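Homoprotocatechuate 2,3-dioxygenase (Brevibacterium fuscum, PDB 4Z6M) catalyses the iron(II)-dependent extradiol ring cleavage of homoprotocatechuate by dioxygen, with acid-base catalysis at its active site. Local coordinates at the interface of chains A and B and the interface of chains A and C. Coordinates in Å, arbitrary orientation; residue numbers count along the deposited sequence, not the author numbering. Chains: chain A/B/C, Homoprotocatechuate 2,3-dioxygenase.

Contact 1: the interface of chains A and B. Residues chain A 291, 295-297, 342-343; chain B 233, 236-239.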
loop_
_atom_site.group_PDB
_atom_site.type_symbol
_atom_site.label_atom_id
_atom_site.label_comp_id
_atom_site.label_asym_id
_atom_site.label_seq_id
_atom_site.Cartn_x
_atom_site.Cartn_y
_atom_site.Cartn_z
ATOM N N GLN A 291 5.235 -10.892 -22.263
ATOM C CA GLN A 291 4.504 -10.557 -21.038
ATOM C C GLN A 291 4.078 -11.766 -20.204
ATOM O O GLN A 291 3.399 -11.600 -19.189
ATOM C CB GLN A 291 3.292 -9.653 -21.337
ATOM C CG GLN A 291 3.673 -8.330 -21.978
ATOM C CD GLN A 291 2.561 -7.284 -22.133
ATOM O OE1 GLN A 291 2.793 -6.230 -22.714
ATOM N NE2 GLN A 291 1.367 -7.579 -21.677
ATOM N N TRP A 295 4.937 -9.456 -16.702
ATOM C CA TRP A 295 3.872 -8.758 -17.421
ATOM C C TRP A 295 4.334 -7.410 -17.972
ATOM O O TRP A 295 3.770 -6.893 -18.941
ATOM C CB TRP A 295 2.734 -8.548 -16.422
ATOM C CG TRP A 295 1.497 -7.856 -16.877
ATOM C CD1 TRP A 295 0.957 -6.734 -16.339
ATOM C CD2 TRP A 295 0.550 -8.336 -17.852
ATOM N NE1 TRP A 295 -0.248 -6.439 -16.932
ATOM C CE2 TRP A 295 -0.511 -7.399 -17.887
ATOM C CE3 TRP A 295 0.521 -9.420 -18.739
ATOM C CZ2 TRP A 295 -1.612 -7.564 -18.721
ATOM C CZ3 TRP A 295 -0.584 -9.553 -19.605
ATOM C CH2 TRP A 295 -1.618 -8.622 -19.580
ATOM N N TRP A 296 5.351 -6.833 -17.336
ATOM C CA TRP A 296 5.924 -5.547 -17.730
ATOM C C TRP A 296 7.007 -5.691 -18.781
ATOM O O TRP A 296 7.601 -4.690 -19.214
ATOM C CB TRP A 296 6.456 -4.824 -16.505
ATOM C CG TRP A 296 5.493 -4.770 -15.359
ATOM C CD1 TRP A 296 4.116 -4.765 -15.403
ATOM C CD2 TRP A 296 5.845 -4.727 -13.969
ATOM N NE1 TRP A 296 3.607 -4.692 -14.130
ATOM C CE2 TRP A 296 4.644 -4.651 -13.235
ATOM C CE3 TRP A 296 7.057 -4.678 -13.282
ATOM C CZ2 TRP A 296 4.629 -4.587 -11.852
ATOM C CZ3 TRP A 296 7.042 -4.630 -11.920
ATOM C CH2 TRP A 296 5.845 -4.605 -11.215
ATOM N N GLY A 297 7.259 -6.934 -19.192
ATOM C CA GLY A 297 8.218 -7.209 -20.229
ATOM C C GLY A 297 9.667 -7.216 -19.783
ATOM O O GLY A 297 10.551 -7.317 -20.615
ATOM N N THR A 342 6.082 -8.323 -28.012
ATOM C CA THR A 342 5.185 -7.583 -27.119
ATOM C C THR A 342 3.735 -7.747 -27.569
ATOM O O THR A 342 2.861 -8.056 -26.777
ATOM C CB THR A 342 5.561 -6.101 -27.044
ATOM O OG1 THR A 342 6.905 -5.961 -26.547
ATOM C CG2 THR A 342 4.612 -5.355 -26.108
ATOM N N ARG A 343 3.515 -7.582 -28.871
ATOM C CA ARG A 343 2.218 -7.804 -29.476
ATOM C C ARG A 343 2.382 -8.853 -30.559
ATOM O O ARG A 343 3.237 -8.719 -31.437
ATOM C CB ARG A 343 1.691 -6.514 -30.093
ATOM C CG ARG A 343 1.369 -5.421 -29.091
ATOM C CD ARG A 343 1.308 -4.038 -29.724
ATOM N NE ARG A 343 2.602 -3.599 -30.213
ATOM C CZ ARG A 343 3.538 -2.993 -29.493
ATOM N NH1 ARG A 343 3.323 -2.699 -28.209
ATOM N NH2 ARG A 343 4.718 -2.700 -30.058
ATOM N N GLY B 233 1.019 -3.061 -19.338
ATOM C CA GLY B 233 0.915 -4.459 -19.723
ATOM C C GLY B 233 -0.453 -4.804 -20.330
ATOM O O GLY B 233 -0.544 -5.449 -21.379
ATOM N N ARG B 236 -0.878 -3.665 -23.670
ATOM C CA ARG B 236 0.089 -4.305 -24.559
ATOM C C ARG B 236 1.072 -3.282 -25.113
ATOM O O ARG B 236 1.460 -3.328 -26.280
ATOM C CB ARG B 236 -0.630 -5.140 -25.623
ATOM C CG ARG B 236 -1.100 -6.467 -25.071
ATOM C CD ARG B 236 0.016 -7.485 -25.059
ATOM N NE ARG B 236 -0.391 -8.709 -24.367
ATOM C CZ ARG B 236 0.424 -9.751 -24.199
ATOM N NH1 ARG B 236 1.638 -9.704 -24.709
ATOM N NH2 ARG B 236 0.044 -10.811 -23.507
ATOM N N ILE B 237 1.510 -2.382 -24.224
ATOM C CA ILE B 237 2.554 -1.400 -24.524
ATOM C C ILE B 237 3.692 -1.486 -23.501
ATOM O O ILE B 237 4.358 -0.482 -23.201
ATOM C CB ILE B 237 1.998 0.043 -24.681
ATOM C CG1 ILE B 237 1.303 0.499 -23.403
ATOM C CG2 ILE B 237 1.107 0.106 -25.918
ATOM C CD1 ILE B 237 0.803 1.926 -23.400
ATOM N N SER B 238 3.974 -2.710 -23.046
ATOM C CA SER B 238 5.073 -2.911 -22.092
ATOM C C SER B 238 6.425 -2.557 -22.694
ATOM O O SER B 238 7.377 -2.315 -21.966
ATOM C CB SER B 238 5.109 -4.339 -21.535
ATOM O OG SER B 238 5.212 -5.297 -22.533
ATOM N N ASP B 239 6.513 -2.572 -24.036
ATOM C CA ASP B 239 7.733 -2.112 -24.708
ATOM C C ASP B 239 8.029 -0.627 -24.475
ATOM O O ASP B 239 9.148 -0.149 -24.740
ATOM C CB ASP B 239 7.734 -2.455 -26.196
ATOM C CG ASP B 239 6.528 -1.906 -26.961
ATOM O OD1 ASP B 239 5.402 -1.781 -26.408
ATOM O OD2 ASP B 239 6.709 -1.677 -28.182
HETATM O O HOH W 1 7.382 -6.370 -23.857
#
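B:Gly233, in the last turn of helix 222-234, lies on the indole of A:Trp295. Its CA sits over the five-membered ring, 3.9 Å from the ring centroid, as a CH-pi contact. The amide NE2 of A:Gln291 covers the same indole face, toward the rim. From there NE2 donates to the backbone O of B:Gly233 at 2.9 Å, and this acceptor lies in the amide plane. The extended A:Gln291 chain runs antiparallel to B:Arg236. Its amide stacks on the guanidinium with the planes 6° apart, NE2 lying over the centre. OE1 accepts from the hydroxyl OG of B:Ser238 at 2.6 Å. B:Ser238 and B:Asp239 belong to the 3-10 helix 238-240. Further out, B:Arg236 bends at chi2 (-82°), and its NH1 donates to the backbone O of A:Thr342 at 2.9 Å. A water links the hydroxyls of A:Thr342 and B:Ser238. The patch probably helps pair the two subunits. At the rim, A:Arg343 grips the carboxylate of B:Asp239 end-on in a salt bridge, meeting both oxygens from above their plane. NH2 reaches OD2 of B:Asp239 at 2.9 Å. NH1 of A:Arg343 bonds OD1 of B:Asp239 at 2.9 Å and also the backbone O of B:Arg236 at 2.8 Å.

Contact 2: the interface of chains A and C. Residues chain A 249, 252, 272-273, 283; chain C 57, 137, 139-140.
The CD2-NE2 edge of the C:His139 imidazole points at one face of the A:Tyr273 phenol, toward its CD2/CE2 side. Both subunits are extradiol dioxygenases of the glyoxalase/bleomycin resistance/dioxygenase superfamily, and the patch probably supports their pairing. The ring planes are 64° apart and the centroids 4.7 Å apart. CD2 of C:His139 comes 3.6 Å from CD2 of A:Tyr273. At the CD1 rim, C:Arg137 offers the face of its guanidinium, with NH1 3.5 Å from CD1 of A:Tyr273. CG of A:Tyr273 stands between its backbone N and carbonyl carbon (chi1 57°), and the ring reaches both partners from there. A:Ile283 points its CD1 tip to tip at CE1 of C:His139. A:Asn252 runs antiparallel to C:Met140, and its OD1 lies 3.4 Å from the methyl CE of C:Met140. On the other branch, ND2 of A:Asn252 makes a long hydrogen bond of 3.2 Å to the backbone O of C:His139.

Three waters bridge the chains around this shell. NE2 of C:His139 pairs at 3.0 Å with water 3, which also contacts the backbone O of A:Gly249. Water 2 joins ND2 of A:Asn252 to OE2 of C:Glu57. Water 4 joins the backbone O of A:Asp272 to the same carboxylate. Within chain C, CG of C:Met140 backs one imidazole face of C:His139, toward the rim. NE of C:Arg137 donates at 2.7 Å to the backbone O of C:Glu57, which helps fix the guanidinium beside A:Tyr273.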
loop_
_atom_site.group_PDB
_atom_site.type_symbol
_atom_site.label_atom_id
_atom_site.label_comp_id
_atom_site.label_asym_id
_atom_site.label_seq_id
_atom_site.Cartn_x
_atom_site.Cartn_y
_atom_site.Cartn_z
ATOM N N GLY A 249 2.791 -12.619 -15.643
ATOM C CA GLY A 249 1.677 -12.854 -16.544
ATOM C C GLY A 249 0.866 -14.037 -16.057
ATOM O O GLY A 249 -0.246 -13.910 -15.535
ATOM N N ASN A 252 -0.766 -13.847 -12.528
ATOM C CA ASN A 252 -1.079 -12.446 -12.198
ATOM C C ASN A 252 -0.530 -11.980 -10.839
ATOM O O ASN A 252 -0.923 -10.935 -10.380
ATOM C CB ASN A 252 -2.580 -12.194 -12.229
ATOM C CG ASN A 252 -2.957 -10.736 -12.249
ATOM O OD1 ASN A 252 -2.330 -9.920 -12.945
ATOM N ND2 ASN A 252 -4.024 -10.397 -11.532
ATOM N N ASP A 272 -2.496 -13.533 -6.488
ATOM C CA ASP A 272 -3.120 -14.330 -7.545
ATOM C C ASP A 272 -4.629 -14.465 -7.279
ATOM O O ASP A 272 -5.175 -13.784 -6.407
ATOM C CB ASP A 272 -2.390 -15.661 -7.716
ATOM C CG ASP A 272 -2.580 -16.636 -6.554
ATOM O OD1 ASP A 272 -3.083 -16.230 -5.489
ATOM O OD2 ASP A 272 -2.158 -17.810 -6.731
ATOM N N TYR A 273 -5.294 -15.304 -8.063
ATOM C CA TYR A 273 -6.758 -15.329 -8.143
ATOM C C TYR A 273 -7.313 -16.692 -7.704
ATOM O O TYR A 273 -6.580 -17.668 -7.536
ATOM C CB TYR A 273 -7.217 -14.935 -9.565
ATOM C CG TYR A 273 -6.635 -15.804 -10.653
ATOM C CD1 TYR A 273 -7.270 -16.978 -11.043
ATOM C CD2 TYR A 273 -5.446 -15.468 -11.284
ATOM C CE1 TYR A 273 -6.750 -17.790 -12.026
ATOM C CE2 TYR A 273 -4.905 -16.278 -12.277
ATOM C CZ TYR A 273 -5.566 -17.448 -12.637
ATOM O OH TYR A 273 -5.045 -18.291 -13.595
ATOM N N ILE A 283 -5.646 -21.073 -18.801
ATOM C CA ILE A 283 -5.013 -20.064 -19.643
ATOM C C ILE A 283 -3.710 -20.642 -20.210
ATOM O O ILE A 283 -2.869 -21.100 -19.455
ATOM C CB ILE A 283 -4.685 -18.791 -18.841
ATOM C CG1 ILE A 283 -5.935 -18.229 -18.125
ATOM C CG2 ILE A 283 -4.085 -17.741 -19.764
ATOM C CD1 ILE A 283 -5.667 -17.130 -17.110
ATOM N N GLU C 57 -12.311 -10.071 -10.775
ATOM C CA GLU C 57 -11.665 -11.367 -11.048
ATOM C C GLU C 57 -12.670 -12.481 -11.358
ATOM O O GLU C 57 -12.277 -13.626 -11.490
ATOM C CB GLU C 57 -10.729 -11.785 -9.909
ATOM C CG GLU C 57 -9.606 -10.781 -9.704
ATOM C CD GLU C 57 -8.562 -11.234 -8.694
ATOM O OE1 GLU C 57 -8.892 -12.095 -7.831
ATOM O OE2 GLU C 57 -7.435 -10.646 -8.742
ATOM N N ARG C 137 -13.020 -12.916 -17.959
ATOM C CA ARG C 137 -12.446 -12.724 -16.636
ATOM C C ARG C 137 -11.553 -11.496 -16.699
ATOM O O ARG C 137 -10.565 -11.493 -17.430
ATOM C CB ARG C 137 -11.646 -13.975 -16.228
ATOM C CG ARG C 137 -11.289 -13.992 -14.769
ATOM C CD ARG C 137 -10.633 -15.284 -14.338
ATOM N NE ARG C 137 -10.830 -15.427 -12.912
ATOM C CZ ARG C 137 -10.705 -16.559 -12.223
ATOM N NH1 ARG C 137 -10.253 -17.669 -12.797
ATOM N NH2 ARG C 137 -11.021 -16.574 -10.929
ATOM N N HIS C 139 -9.386 -10.118 -14.701
ATOM C CA HIS C 139 -8.390 -10.069 -13.634
ATOM C C HIS C 139 -7.080 -9.378 -14.012
ATOM O O HIS C 139 -6.347 -8.933 -13.123
ATOM C CB HIS C 139 -8.136 -11.463 -13.057
ATOM C CG HIS C 139 -7.366 -12.378 -13.947
ATOM N ND1 HIS C 139 -7.807 -12.771 -15.189
ATOM C CD2 HIS C 139 -6.182 -13.005 -13.748
ATOM C CE1 HIS C 139 -6.907 -13.577 -15.729
ATOM N NE2 HIS C 139 -5.918 -13.739 -14.871
ATOM N N MET C 140 -6.777 -9.290 -15.308
ATOM C CA MET C 140 -5.598 -8.563 -15.774
ATOM C C MET C 140 -5.949 -7.363 -16.621
ATOM O O MET C 140 -5.086 -6.792 -17.276
ATOM C CB MET C 140 -4.635 -9.501 -16.531
ATOM C CG MET C 140 -4.262 -10.683 -15.693
ATOM S SD MET C 140 -2.912 -11.685 -16.332
ATOM C CE MET C 140 -1.569 -10.562 -16.155
HETATM O O HOH W 2 -5.040 -11.988 -9.364
HETATM O O HOH W 3 -3.224 -14.899 -15.230
HETATM O O HOH W 4 -6.566 -11.530 -5.930
#

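Contact 3: the interface of chains A and B. Residues chain A 229-230, 233-234; chain B 291, 295-296.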
loop_
_atom_site.group_PDB
_atom_site.type_symbol
_atom_site.label_atom_id
_atom_site.label_comp_id
_atom_site.label_asym_id
_atom_site.label_seq_id
_atom_site.Cartn_x
_atom_site.Cartn_y
_atom_site.Cartn_z
ATOM N N CYS A 229 13.236 -6.346 -0.858
ATOM C CA CYS A 229 14.275 -5.796 -1.718
ATOM C C CYS A 229 15.050 -4.675 -1.053
ATOM O O CYS A 229 16.288 -4.670 -1.046
ATOM C CB CYS A 229 13.655 -5.276 -3.025
ATOM S SG CYS A 229 12.822 -6.503 -4.020
ATOM N N ASP A 230 14.307 -3.744 -0.451
ATOM C CA ASP A 230 14.932 -2.607 0.198
ATOM C C ASP A 230 15.864 -3.050 1.336
ATOM O O ASP A 230 16.962 -2.498 1.493
ATOM C CB ASP A 230 13.873 -1.659 0.735
ATOM C CG ASP A 230 13.110 -0.912 -0.354
ATOM O OD1 ASP A 230 13.668 -0.658 -1.437
ATOM O OD2 ASP A 230 11.963 -0.492 -0.046
ATOM N N GLY A 233 19.010 -4.530 -0.021
ATOM C CA GLY A 233 19.921 -3.444 -0.376
ATOM C C GLY A 233 20.634 -2.883 0.852
ATOM O O GLY A 233 21.857 -2.663 0.848
ATOM N N ALA A 234 19.883 -2.620 1.922
ATOM C CA ALA A 234 20.507 -2.068 3.129
ATOM C C ALA A 234 21.533 -3.000 3.744
ATOM O O ALA A 234 22.519 -2.530 4.319
ATOM C CB ALA A 234 19.427 -1.727 4.145
ATOM N N GLN B 291 24.483 -0.401 -6.368
ATOM C CA GLN B 291 23.249 -0.012 -5.720
ATOM C C GLN B 291 22.944 1.480 -5.840
ATOM O O GLN B 291 21.968 1.944 -5.266
ATOM C CB GLN B 291 23.231 -0.450 -4.255
ATOM C CG GLN B 291 23.297 -1.963 -4.072
ATOM C CD GLN B 291 23.132 -2.471 -2.662
ATOM O OE1 GLN B 291 23.258 -3.673 -2.434
ATOM N NE2 GLN B 291 22.807 -1.594 -1.707
ATOM N N TRP B 295 18.835 0.447 -6.222
ATOM C CA TRP B 295 19.258 -0.025 -4.912
ATOM C C TRP B 295 19.256 -1.542 -4.778
ATOM O O TRP B 295 19.991 -2.092 -3.952
ATOM C CB TRP B 295 18.324 0.630 -3.889
ATOM C CG TRP B 295 18.520 0.323 -2.434
ATOM C CD1 TRP B 295 17.635 -0.276 -1.612
ATOM C CD2 TRP B 295 19.628 0.706 -1.628
ATOM N NE1 TRP B 295 18.123 -0.310 -0.318
ATOM C CE2 TRP B 295 19.350 0.283 -0.305
ATOM C CE3 TRP B 295 20.839 1.358 -1.893
ATOM C CZ2 TRP B 295 20.212 0.516 0.742
ATOM C CZ3 TRP B 295 21.723 1.554 -0.846
ATOM C CH2 TRP B 295 21.411 1.140 0.449
ATOM N N TRP B 296 18.445 -2.206 -5.613
ATOM C CA TRP B 296 18.307 -3.651 -5.608
ATOM C C TRP B 296 19.300 -4.311 -6.551
ATOM O O TRP B 296 19.341 -5.553 -6.672
ATOM C CB TRP B 296 16.892 -4.048 -5.980
ATOM C CG TRP B 296 15.837 -3.320 -5.191
ATOM C CD1 TRP B 296 15.930 -2.829 -3.922
ATOM C CD2 TRP B 296 14.518 -3.007 -5.646
ATOM N NE1 TRP B 296 14.731 -2.257 -3.550
ATOM C CE2 TRP B 296 13.852 -2.340 -4.594
ATOM C CE3 TRP B 296 13.829 -3.224 -6.841
ATOM C CZ2 TRP B 296 12.537 -1.887 -4.701
ATOM C CZ3 TRP B 296 12.515 -2.774 -6.938
ATOM C CH2 TRP B 296 11.901 -2.101 -5.886
#
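The C-terminal end of helix 222-234 in chain A packs against two consecutive tryptophans on a loop of chain B. A:Cys229 presents its CB to one face of B:Trp296, close over the five-membered ring. At the indole edge, NE1 of B:Trp296 donates to the carboxylate oxygen OD1 of A:Asp230 at 2.9 Å. The acceptor lies in the indole plane, but OD1 is met from above the carboxylate plane, 37° out of it. The backbone of A:Asp230 is used as well. Its O accepts from NE1 of B:Trp295 at 3.1 Å, on a lone pair and in the carbonyl plane. One aspartate thus takes the indole N-H of both tryptophans. CG of B:Trp295 is anti to the backbone N (chi1 180°), and the ring lies along the helix end. CZ2 of B:Trp295 comes 3.4 Å from N of A:Ala234, whose CA is 3.5 Å from the same CZ2. In the same last turn, the O of A:Gly233 takes the amide NE2 of B:Gln291. These bonds tie the helix end to the neighbouring subunit and probably help hold the deposited four-chain assembly together.

Contact 4: the interface of chains A and C. Residues chain A 17, 59-60, 80, 130, 134; chain C 277, 279-281.
OD2 of C:Asp279 is gripped by two side chains of chain A, which reach it from opposite faces of the carboxylate plane. NE2 of A:His134 donates at 2.8 Å from well above that plane, with OD2 lying in the imidazole plane. NH2 of A:Arg80 donates to OD2 of C:Asp279 at 2.8 Å, nearly straight at 177°. NH1 of A:Arg80 takes the syn lone pair of OD1, completing an end-on salt bridge. The same NH1 bonds OD2 of C:Asp277 at 2.8 Å. That oxygen is shared: NH1 of A:Arg17 reaches it at 2.9 Å from the other face. NE of A:Arg17 holds OD1 of C:Asp277 at 3.0 Å, a side-on grip. A:Arg80 is extended, with CG anti to the backbone N (chi1 -161°). Its NE and NH2 both donate to the backbone O of A:Phe130, which fixes the rotation of the guanidinium. Beside the charges, CD of C:Pro281 sits over the centre of the A:Phe59 ring, 3.5 Å from its centroid. CG2 of A:Ile60 backs the opposite face, and CB of C:Asp277 lies at the ring edge. The two arginines may largely offset the charge of the two aspartates. The site clamps the 277-281 loop of chain C onto chain A and probably strengthens this subunit pairing.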
loop_
_atom_site.group_PDB
_atom_site.type_symbol
_atom_site.label_atom_id
_atom_site.label_comp_id
_atom_site.label_asym_id
_atom_site.label_seq_id
_atom_site.Cartn_x
_atom_site.Cartn_y
_atom_site.Cartn_z
ATOM N N ARG A 17 -3.279 -29.204 0.217
ATOM C CA ARG A 17 -2.402 -28.065 -0.061
ATOM C C ARG A 17 -0.971 -28.488 0.112
ATOM O O ARG A 17 -0.677 -29.447 0.840
ATOM C CB ARG A 17 -2.663 -26.872 0.870
ATOM C CG ARG A 17 -2.580 -27.215 2.357
ATOM C CD ARG A 17 -2.410 -25.960 3.179
ATOM N NE ARG A 17 -2.456 -26.182 4.623
ATOM C CZ ARG A 17 -1.739 -25.495 5.512
ATOM N NH1 ARG A 17 -1.893 -25.725 6.809
ATOM N NH2 ARG A 17 -0.884 -24.569 5.118
ATOM N N PHE A 59 -0.933 -22.388 11.361
ATOM C CA PHE A 59 -1.249 -23.055 12.633
ATOM C C PHE A 59 -0.631 -24.458 12.737
ATOM O O PHE A 59 -0.513 -24.989 13.836
ATOM C CB PHE A 59 -2.765 -23.137 12.908
ATOM C CG PHE A 59 -3.471 -24.151 12.070
ATOM C CD1 PHE A 59 -3.878 -23.845 10.779
ATOM C CD2 PHE A 59 -3.700 -25.426 12.539
ATOM C CE1 PHE A 59 -4.476 -24.805 9.991
ATOM C CE2 PHE A 59 -4.335 -26.380 11.747
ATOM C CZ PHE A 59 -4.704 -26.061 10.472
ATOM N N ILE A 60 -0.261 -25.074 11.610
ATOM C CA ILE A 60 0.460 -26.358 11.684
ATOM C C ILE A 60 1.887 -26.063 12.111
ATOM O O ILE A 60 2.321 -24.907 12.164
ATOM C CB ILE A 60 0.415 -27.178 10.365
ATOM C CG1 ILE A 60 1.278 -26.570 9.247
ATOM C CG2 ILE A 60 -1.029 -27.402 9.922
ATOM C CD1 ILE A 60 1.514 -27.542 8.098
ATOM N N ARG A 80 -0.227 -31.733 2.832
ATOM C CA ARG A 80 -1.187 -32.223 3.810
ATOM C C ARG A 80 -2.397 -32.820 3.110
ATOM O O ARG A 80 -2.871 -32.279 2.107
ATOM C CB ARG A 80 -1.590 -31.131 4.784
ATOM C CG ARG A 80 -2.194 -31.681 6.060
ATOM C CD ARG A 80 -2.513 -30.634 7.104
ATOM N NE ARG A 80 -2.886 -31.287 8.335
ATOM C CZ ARG A 80 -3.685 -30.796 9.271
ATOM N NH1 ARG A 80 -4.214 -29.587 9.177
ATOM N NH2 ARG A 80 -3.964 -31.543 10.318
ATOM N N PHE A 130 -1.332 -36.271 7.472
ATOM C CA PHE A 130 -2.444 -35.533 8.082
ATOM C C PHE A 130 -2.055 -34.965 9.458
ATOM O O PHE A 130 -2.187 -33.754 9.699
ATOM C CB PHE A 130 -3.696 -36.398 8.221
ATOM C CG PHE A 130 -4.760 -35.732 9.026
ATOM C CD1 PHE A 130 -5.555 -34.761 8.454
ATOM C CD2 PHE A 130 -4.885 -35.998 10.384
ATOM C CE1 PHE A 130 -6.496 -34.100 9.214
ATOM C CE2 PHE A 130 -5.832 -35.359 11.143
ATOM C CZ PHE A 130 -6.632 -34.402 10.561
ATOM N N HIS A 134 -0.359 -28.639 16.326
ATOM C CA HIS A 134 -0.810 -27.259 16.200
ATOM C C HIS A 134 0.005 -26.366 17.095
ATOM O O HIS A 134 0.348 -26.750 18.221
ATOM C CB HIS A 134 -2.272 -27.124 16.591
ATOM C CG HIS A 134 -3.210 -27.805 15.665
ATOM N ND1 HIS A 134 -4.560 -27.552 15.694
ATOM C CD2 HIS A 134 -3.019 -28.769 14.732
ATOM C CE1 HIS A 134 -5.161 -28.305 14.790
ATOM N NE2 HIS A 134 -4.249 -29.067 14.207
ATOM N N ASP C 277 -7.983 -26.287 5.839
ATOM C CA ASP C 277 -7.689 -27.551 6.524
ATOM C C ASP C 277 -8.870 -27.933 7.425
ATOM O O ASP C 277 -9.479 -27.070 8.049
ATOM C CB ASP C 277 -6.429 -27.436 7.363
ATOM C CG ASP C 277 -5.131 -27.432 6.541
ATOM O OD1 ASP C 277 -5.139 -27.307 5.298
ATOM O OD2 ASP C 277 -4.075 -27.565 7.192
ATOM N N ASP C 279 -9.260 -29.369 10.245
ATOM C CA ASP C 279 -9.092 -29.105 11.673
ATOM C C ASP C 279 -8.667 -27.664 11.937
ATOM O O ASP C 279 -8.086 -27.362 12.973
ATOM C CB ASP C 279 -8.084 -30.084 12.281
ATOM C CG ASP C 279 -6.684 -29.932 11.725
ATOM O OD1 ASP C 279 -6.529 -29.246 10.691
ATOM O OD2 ASP C 279 -5.746 -30.536 12.296
ATOM N N ASN C 280 -8.926 -26.783 10.978
ATOM C CA ASN C 280 -8.701 -25.371 11.186
ATOM C C ASN C 280 -9.177 -24.961 12.590
ATOM O O ASN C 280 -10.317 -25.239 12.952
ATOM C CB ASN C 280 -9.497 -24.571 10.157
ATOM C CG ASN C 280 -9.231 -23.097 10.264
ATOM O OD1 ASN C 280 -8.142 -22.617 9.921
ATOM N ND2 ASN C 280 -10.216 -22.360 10.761
ATOM N N PRO C 281 -8.324 -24.289 13.371
ATOM C CA PRO C 281 -8.719 -23.981 14.743
ATOM C C PRO C 281 -9.861 -22.981 14.809
ATOM O O PRO C 281 -9.773 -21.913 14.217
ATOM C CB PRO C 281 -7.459 -23.337 15.316
ATOM C CG PRO C 281 -6.344 -23.882 14.521
ATOM C CD PRO C 281 -6.893 -24.011 13.141
#

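Contacts 1 and 3 belong to the A-B interface and contacts 2 and 4 to the A-C interface. Contacts 1 and 3 use Gly233, Gln291, Trp295 and Trp296 with the chains exchanged, so they sample two-fold related copies of partly the same patch, with C-alpha centres about 25 Å apart. Contacts 2 and 4 lie about 27 Å apart, spreading the A-C pairing over separate patches. Contacts 1 and 2 are nearer, about 15 Å, which brings the two interfaces close together on chain A. Contacts 1 and 4 are about 40 Å apart. Chain A thus bridges two neighbours in the deposited four-subunit assembly.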